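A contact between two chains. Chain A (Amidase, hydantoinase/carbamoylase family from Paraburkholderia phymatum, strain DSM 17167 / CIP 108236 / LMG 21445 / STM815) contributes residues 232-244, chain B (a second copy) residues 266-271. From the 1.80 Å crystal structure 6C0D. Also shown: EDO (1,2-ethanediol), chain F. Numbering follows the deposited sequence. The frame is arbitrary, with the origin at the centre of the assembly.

Chain A 232-244: HAGTTPMAIRRDA
Chain B, residues 266-271: DTVWTV

How do the two backbones meet? Chain B runs extended as a strand from B:Val268 onward, while chain A folds irregularly beside it: helical phi/psi at A:Ala233 to A:Thr235, a 3-10 segment at A:Met238 and A:Ala239, then extended A:Arg241 (-81/154). CA atoms lie 6.3 Å apart for A:Ala233 and B:Thr270, 6.0 Å for A:Met238 and B:Val268, and 6.1 Å for A:Pro237 and B:Asp266.

What fixes A:Arg241? Its m, t, t side chain (chi4 -160°) reaches back to its own loop, where A:Arg241 NH2 donates to A:Ala233 O (2.8 Å) and A:Thr236 O (2.9 Å). Thus braced, A:Arg241 NH1 donates to B:Thr270 OG1 at 2.9 Å, nearly in the guanidinium plane; B:Thr270 has chi1 -44°.

How does A:Met238 engage the strand? All three chi angles are m. A:Met238 SD accepts a weak hydrogen bond from B:Trp269 N (3.6 Å), and A:Met238 CE lies over the face of the B:Trp269 indole, 3.9 Å from the six-membered ring's centroid. B:Trp269 has chi1 p and chi2 98°.

Which waters and small molecules bridge the chains? Among the bridging waters, one joins A:Met238 N (2.9 Å) to B:Thr267 O (2.8 Å); another joins A:Asp243 OD2 (2.7 Å) to B:Val271 N (2.9 Å). Ethanediol O1 donates to A:Gly234 O (2.7 Å) and its O2 to B:Asp266 O (2.9 Å).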

ATOM      1  N   HIS A 232       1.767  19.297   1.713  1.00 20.66           N
ATOM      2  CA  HIS A 232       1.909  19.155   3.156  1.00 20.34           C
ATOM      3  C   HIS A 232       0.524  18.950   3.767  1.00 18.52           C
ATOM      4  O   HIS A 232      -0.380  19.762   3.544  1.00 20.46           O
ATOM      5  CB  HIS A 232       2.590  20.410   3.700  1.00 21.30           C
ATOM      6  CG  HIS A 232       2.955  20.336   5.153  1.00 27.62           C
ATOM      7  ND1 HIS A 232       2.018  20.157   6.147  1.00 27.44           N
ATOM      8  CD2 HIS A 232       4.150  20.462   5.781  1.00 32.96           C
ATOM      9  CE1 HIS A 232       2.623  20.143   7.325  1.00 31.66           C
ATOM     10  NE2 HIS A 232       3.919  20.324   7.131  1.00 31.77           N
ATOM     11  N   ALA A 233       0.347  17.858   4.522  1.00 20.62           N
ATOM     12  CA  ALA A 233      -0.980  17.497   5.013  1.00 18.30           C
ATOM     13  C   ALA A 233      -1.497  18.422   6.111  1.00 21.79           C
ATOM     14  O   ALA A 233      -2.682  18.332   6.457  1.00 20.72           O
ATOM     15  CB  ALA A 233      -0.979  16.063   5.541  1.00 20.01           C
ATOM     16  N   GLY A 234      -0.643  19.257   6.691  1.00 21.34           N
ATOM     17  CA  GLY A 234      -1.068  20.177   7.735  1.00 20.68           C
ATOM     18  C   GLY A 234      -1.364  21.566   7.193  1.00 22.89           C
ATOM     19  O   GLY A 234      -2.338  22.209   7.583  1.00 22.87           O
ATOM     20  N   THR A 235      -0.540  22.043   6.267  1.00 21.75           N
ATOM     21  CA  THR A 235      -0.652  23.427   5.846  1.00 22.43           C
ATOM     22  C   THR A 235      -1.555  23.620   4.635  1.00 24.06           C
ATOM     23  O   THR A 235      -1.960  24.756   4.367  1.00 23.37           O
ATOM     24  CB  THR A 235       0.738  23.988   5.535  1.00 26.45           C
ATOM     25  OG1 THR A 235       1.317  23.217   4.489  1.00 29.65           O
ATOM     26  CG2 THR A 235       1.646  23.855   6.741  1.00 20.29           C
ATOM     27  N   THR A 236      -1.883  22.547   3.900  1.00 19.11           N
ATOM     28  CA  THR A 236      -2.650  22.665   2.660  1.00 23.93           C
ATOM     29  C   THR A 236      -4.150  22.598   2.932  1.00 22.70           C
ATOM     30  O   THR A 236      -4.643  21.536   3.342  1.00 20.97           O
ATOM     31  CB  THR A 236      -2.256  21.565   1.684  1.00 20.88           C
ATOM     32  OG1 THR A 236      -0.843  21.616   1.479  1.00 22.36           O
ATOM     33  CG2 THR A 236      -2.974  21.786   0.326  1.00 21.24           C
ATOM     34  N   PRO A 237      -4.912  23.675   2.701  1.00 22.12           N
ATOM     35  CA  PRO A 237      -6.355  23.627   2.973  1.00 21.44           C
ATOM     36  C   PRO A 237      -7.026  22.555   2.125  1.00 18.75           C
ATOM     37  O   PRO A 237      -6.597  22.271   1.006  1.00 19.04           O
ATOM     38  CB  PRO A 237      -6.844  25.030   2.586  1.00 22.48           C
ATOM     39  CG  PRO A 237      -5.607  25.906   2.648  1.00 24.85           C
ATOM     40  CD  PRO A 237      -4.472  25.012   2.244  1.00 24.76           C
ATOM     41  N   MET A 238      -8.100  21.971   2.671  1.00 17.87           N
ATOM     42  CA  MET A 238      -8.792  20.882   1.975  1.00 19.57           C
ATOM     43  C   MET A 238      -9.253  21.310   0.594  1.00 26.01           C
ATOM     44  O   MET A 238      -9.252  20.505  -0.348  1.00 22.09           O
ATOM     45  CB  MET A 238      -9.997  20.412   2.790  1.00 20.49           C
ATOM     46  CG  MET A 238      -9.635  19.809   4.152  1.00 20.82           C
ATOM     47  SD  MET A 238      -8.542  18.356   4.036  1.00 19.99           S
ATOM     48  CE  MET A 238      -9.710  17.107   3.473  1.00 20.38           C
ATOM     49  N   ALA A 239      -9.661  22.577   0.457  1.00 22.10           N
ATOM     50  CA  ALA A 239     -10.310  23.024  -0.774  1.00 26.25           C
ATOM     51  C   ALA A 239      -9.365  23.013  -1.966  1.00 25.73           C
ATOM     52  O   ALA A 239      -9.822  22.915  -3.111  1.00 30.25           O
ATOM     53  CB  ALA A 239     -10.888  24.430  -0.574  1.00 26.50           C
ATOM     54  N   ILE A 240      -8.059  23.144  -1.751  1.00 23.64           N
ATOM     55  CA  ILE A 240      -7.144  23.234  -2.885  1.00 25.65           C
ATOM     56  C   ILE A 240      -6.373  21.934  -3.106  1.00 26.38           C
ATOM     57  O   ILE A 240      -5.423  21.910  -3.898  1.00 24.26           O
ATOM     58  CB  ILE A 240      -6.194  24.436  -2.753  1.00 25.95           C
ATOM     59  CG1 ILE A 240      -5.226  24.258  -1.584  1.00 25.10           C
ATOM     60  CG2 ILE A 240      -7.002  25.738  -2.601  1.00 29.34           C
ATOM     61  CD1 ILE A 240      -4.244  25.409  -1.406  1.00 32.86           C
ATOM     62  N   ARG A 241      -6.795  20.838  -2.481  1.00 22.17           N
ATOM     63  CA  ARG A 241      -6.048  19.590  -2.590  1.00 19.90           C
ATOM     64  C   ARG A 241      -6.350  18.840  -3.876  1.00 23.13           C
ATOM     65  O   ARG A 241      -7.429  18.954  -4.457  1.00 23.61           O
ATOM     66  CB  ARG A 241      -6.358  18.672  -1.407  1.00 19.21           C
ATOM     67  CG  ARG A 241      -5.707  19.191  -0.148  1.00 17.73           C
ATOM     68  CD  ARG A 241      -5.977  18.275   1.028  1.00 18.03           C
ATOM     69  NE  ARG A 241      -5.336  18.877   2.198  1.00 19.81           N
ATOM     70  CZ  ARG A 241      -5.022  18.206   3.288  1.00 18.12           C
ATOM     71  NH1 ARG A 241      -5.313  16.904   3.360  1.00 16.98           N
ATOM     72  NH2 ARG A 241      -4.441  18.856   4.309  1.00 18.63           N
ATOM     73  N   ARG A 242      -5.374  18.039  -4.291  1.00 19.26           N
ATOM     74  CA  ARG A 242      -5.501  17.100  -5.400  1.00 19.55           C
ATOM     75  C   ARG A 242      -4.969  15.763  -4.881  1.00 19.73           C
ATOM     76  O   ARG A 242      -3.924  15.278  -5.307  1.00 19.09           O
ATOM     77  CB  ARG A 242      -4.735  17.583  -6.627  1.00 20.92           C
ATOM     78  CG  ARG A 242      -5.212  18.950  -7.140  1.00 24.08           C
ATOM     79  CD  ARG A 242      -4.043  19.792  -7.587  1.00 33.22           C
ATOM     80  NE  ARG A 242      -4.472  20.984  -8.313  1.00 34.40           N
ATOM     81  CZ  ARG A 242      -4.706  20.998  -9.619  1.00 39.25           C
ATOM     82  NH1 ARG A 242      -4.551  19.883 -10.312  1.00 30.44           N
ATOM     83  NH2 ARG A 242      -5.086  22.123 -10.227  1.00 30.72           N
ATOM     84  N   ASP A 243      -5.691  15.201  -3.916  1.00 18.98           N
ATOM     85  CA  ASP A 243      -5.264  14.012  -3.187  1.00 19.47           C
ATOM     86  C   ASP A 243      -5.510  12.776  -4.052  1.00 16.87           C
ATOM     87  O   ASP A 243      -6.655  12.386  -4.288  1.00 16.05           O
ATOM     88  CB  ASP A 243      -6.024  13.961  -1.861  1.00 17.68           C
ATOM     89  CG  ASP A 243      -5.589  12.828  -0.956  1.00 20.32           C
ATOM     90  OD1 ASP A 243      -5.293  11.708  -1.454  1.00 18.35           O
ATOM     91  OD2 ASP A 243      -5.638  13.059   0.280  1.00 20.62           O
ATOM     92  N   ALA A 244      -4.431  12.148  -4.520  1.00 17.27           N
ATOM     93  CA  ALA A 244      -4.587  11.007  -5.419  1.00 20.00           C
ATOM     94  C   ALA A 244      -5.213   9.810  -4.714  1.00 17.58           C
ATOM     95  O   ALA A 244      -5.887   8.993  -5.359  1.00 17.46           O
ATOM     96  CB  ALA A 244      -3.231  10.607  -5.999  1.00 20.41           C
TER
ATOM     97  N   ASP B 266     -10.824  25.630   7.593  1.00 18.68           N
ATOM     98  CA  ASP B 266      -9.428  25.424   7.955  1.00 19.60           C
ATOM     99  C   ASP B 266      -9.128  24.011   8.451  1.00 20.63           C
ATOM    100  O   ASP B 266      -7.959  23.619   8.472  1.00 19.07           O
ATOM    101  CB  ASP B 266      -8.990  26.426   9.041  1.00 20.43           C
ATOM    102  CG  ASP B 266      -8.940  27.871   8.539  1.00 30.76           C
ATOM    103  OD1 ASP B 266      -8.944  28.091   7.310  1.00 25.81           O
ATOM    104  OD2 ASP B 266      -8.876  28.787   9.389  1.00 28.68           O
ATOM    105  N   THR B 267     -10.136  23.252   8.865  1.00 17.85           N
ATOM    106  CA  THR B 267      -9.901  21.888   9.347  1.00 18.26           C
ATOM    107  C   THR B 267      -9.230  21.057   8.256  1.00 14.95           C
ATOM    108  O   THR B 267      -9.590  21.174   7.086  1.00 19.74           O
ATOM    109  CB  THR B 267     -11.238  21.256   9.735  1.00 19.32           C
ATOM    110  OG1 THR B 267     -11.963  22.167  10.581  1.00 20.68           O
ATOM    111  CG2 THR B 267     -11.043  19.912  10.469  1.00 18.58           C
ATOM    112  N   VAL B 268      -8.252  20.209   8.631  1.00 16.64           N
ATOM    113  CA  VAL B 268      -7.643  19.295   7.658  1.00 17.78           C
ATOM    114  C   VAL B 268      -7.661  17.863   8.169  1.00 18.50           C
ATOM    115  O   VAL B 268      -7.562  17.603   9.374  1.00 16.39           O
ATOM    116  CB  VAL B 268      -6.195  19.687   7.267  1.00 16.89           C
ATOM    117  CG1 VAL B 268      -6.197  21.019   6.475  1.00 17.92           C
ATOM    118  CG2 VAL B 268      -5.244  19.737   8.481  1.00 14.60           C
ATOM    119  N   TRP B 269      -7.771  16.921   7.226  1.00 16.21           N
ATOM    120  CA  TRP B 269      -7.580  15.516   7.555  1.00 17.55           C
ATOM    121  C   TRP B 269      -7.098  14.793   6.307  1.00 16.80           C
ATOM    122  O   TRP B 269      -7.408  15.195   5.177  1.00 17.01           O
ATOM    123  CB  TRP B 269      -8.848  14.858   8.122  1.00 14.92           C
ATOM    124  CG  TRP B 269     -10.028  14.721   7.169  1.00 16.20           C
ATOM    125  CD1 TRP B 269     -10.394  13.597   6.432  1.00 15.70           C
ATOM    126  CD2 TRP B 269     -11.011  15.711   6.899  1.00 18.41           C
ATOM    127  NE1 TRP B 269     -11.540  13.858   5.725  1.00 19.39           N
ATOM    128  CE2 TRP B 269     -11.946  15.144   5.999  1.00 18.75           C
ATOM    129  CE3 TRP B 269     -11.194  17.042   7.324  1.00 20.92           C
ATOM    130  CZ2 TRP B 269     -13.045  15.858   5.515  1.00 17.23           C
ATOM    131  CZ3 TRP B 269     -12.299  17.750   6.839  1.00 23.06           C
ATOM    132  CH2 TRP B 269     -13.197  17.162   5.944  1.00 22.24           C
ATOM    133  N   THR B 270      -6.320  13.735   6.528  1.00 13.17           N
ATOM    134  CA  THR B 270      -5.535  13.128   5.450  1.00 14.46           C
ATOM    135  C   THR B 270      -5.367  11.645   5.701  1.00 18.10           C
ATOM    136  O   THR B 270      -4.926  11.253   6.782  1.00 17.36           O
ATOM    137  CB  THR B 270      -4.134  13.760   5.364  1.00 19.84           C
ATOM    138  OG1 THR B 270      -4.232  15.183   5.492  1.00 19.94           O
ATOM    139  CG2 THR B 270      -3.462  13.412   4.023  1.00 17.41           C
ATOM    140  N   VAL B 271      -5.657  10.838   4.686  1.00 16.24           N
ATOM    141  CA  VAL B 271      -5.280   9.428   4.688  1.00 15.59           C
ATOM    142  C   VAL B 271      -3.961   9.351   3.927  1.00 16.03           C
ATOM    143  O   VAL B 271      -3.933   9.434   2.688  1.00 19.20           O
ATOM    144  CB  VAL B 271      -6.362   8.552   4.054  1.00 15.90           C
ATOM    145  CG1 VAL B 271      -5.844   7.107   3.885  1.00 17.77           C
ATOM    146  CG2 VAL B 271      -7.638   8.574   4.920  1.00 17.94           C
TER
HETATM  147  C1  EDO F 505      -4.002  24.895   8.117  1.00 32.76           C
HETATM  148  O1  EDO F 505      -4.217  23.690   8.898  1.00 26.96           O
HETATM  149  C2  EDO F 505      -4.700  24.835   6.756  1.00 42.95           C
HETATM  150  O2  EDO F 505      -6.079  25.209   6.873  1.00 34.71           O
HETATM  151  O   HOH W   1      -3.566  16.135   8.048  1.00 19.78           O
HETATM  152  O   HOH W   2      -8.754  23.083   5.284  1.00 19.64           O
HETATM  153  O   HOH W   3      -5.428   9.521   0.406  1.00 16.46           O
HETATM  154  O   HOH W   4      -6.901  11.849   2.294  1.00 16.69           O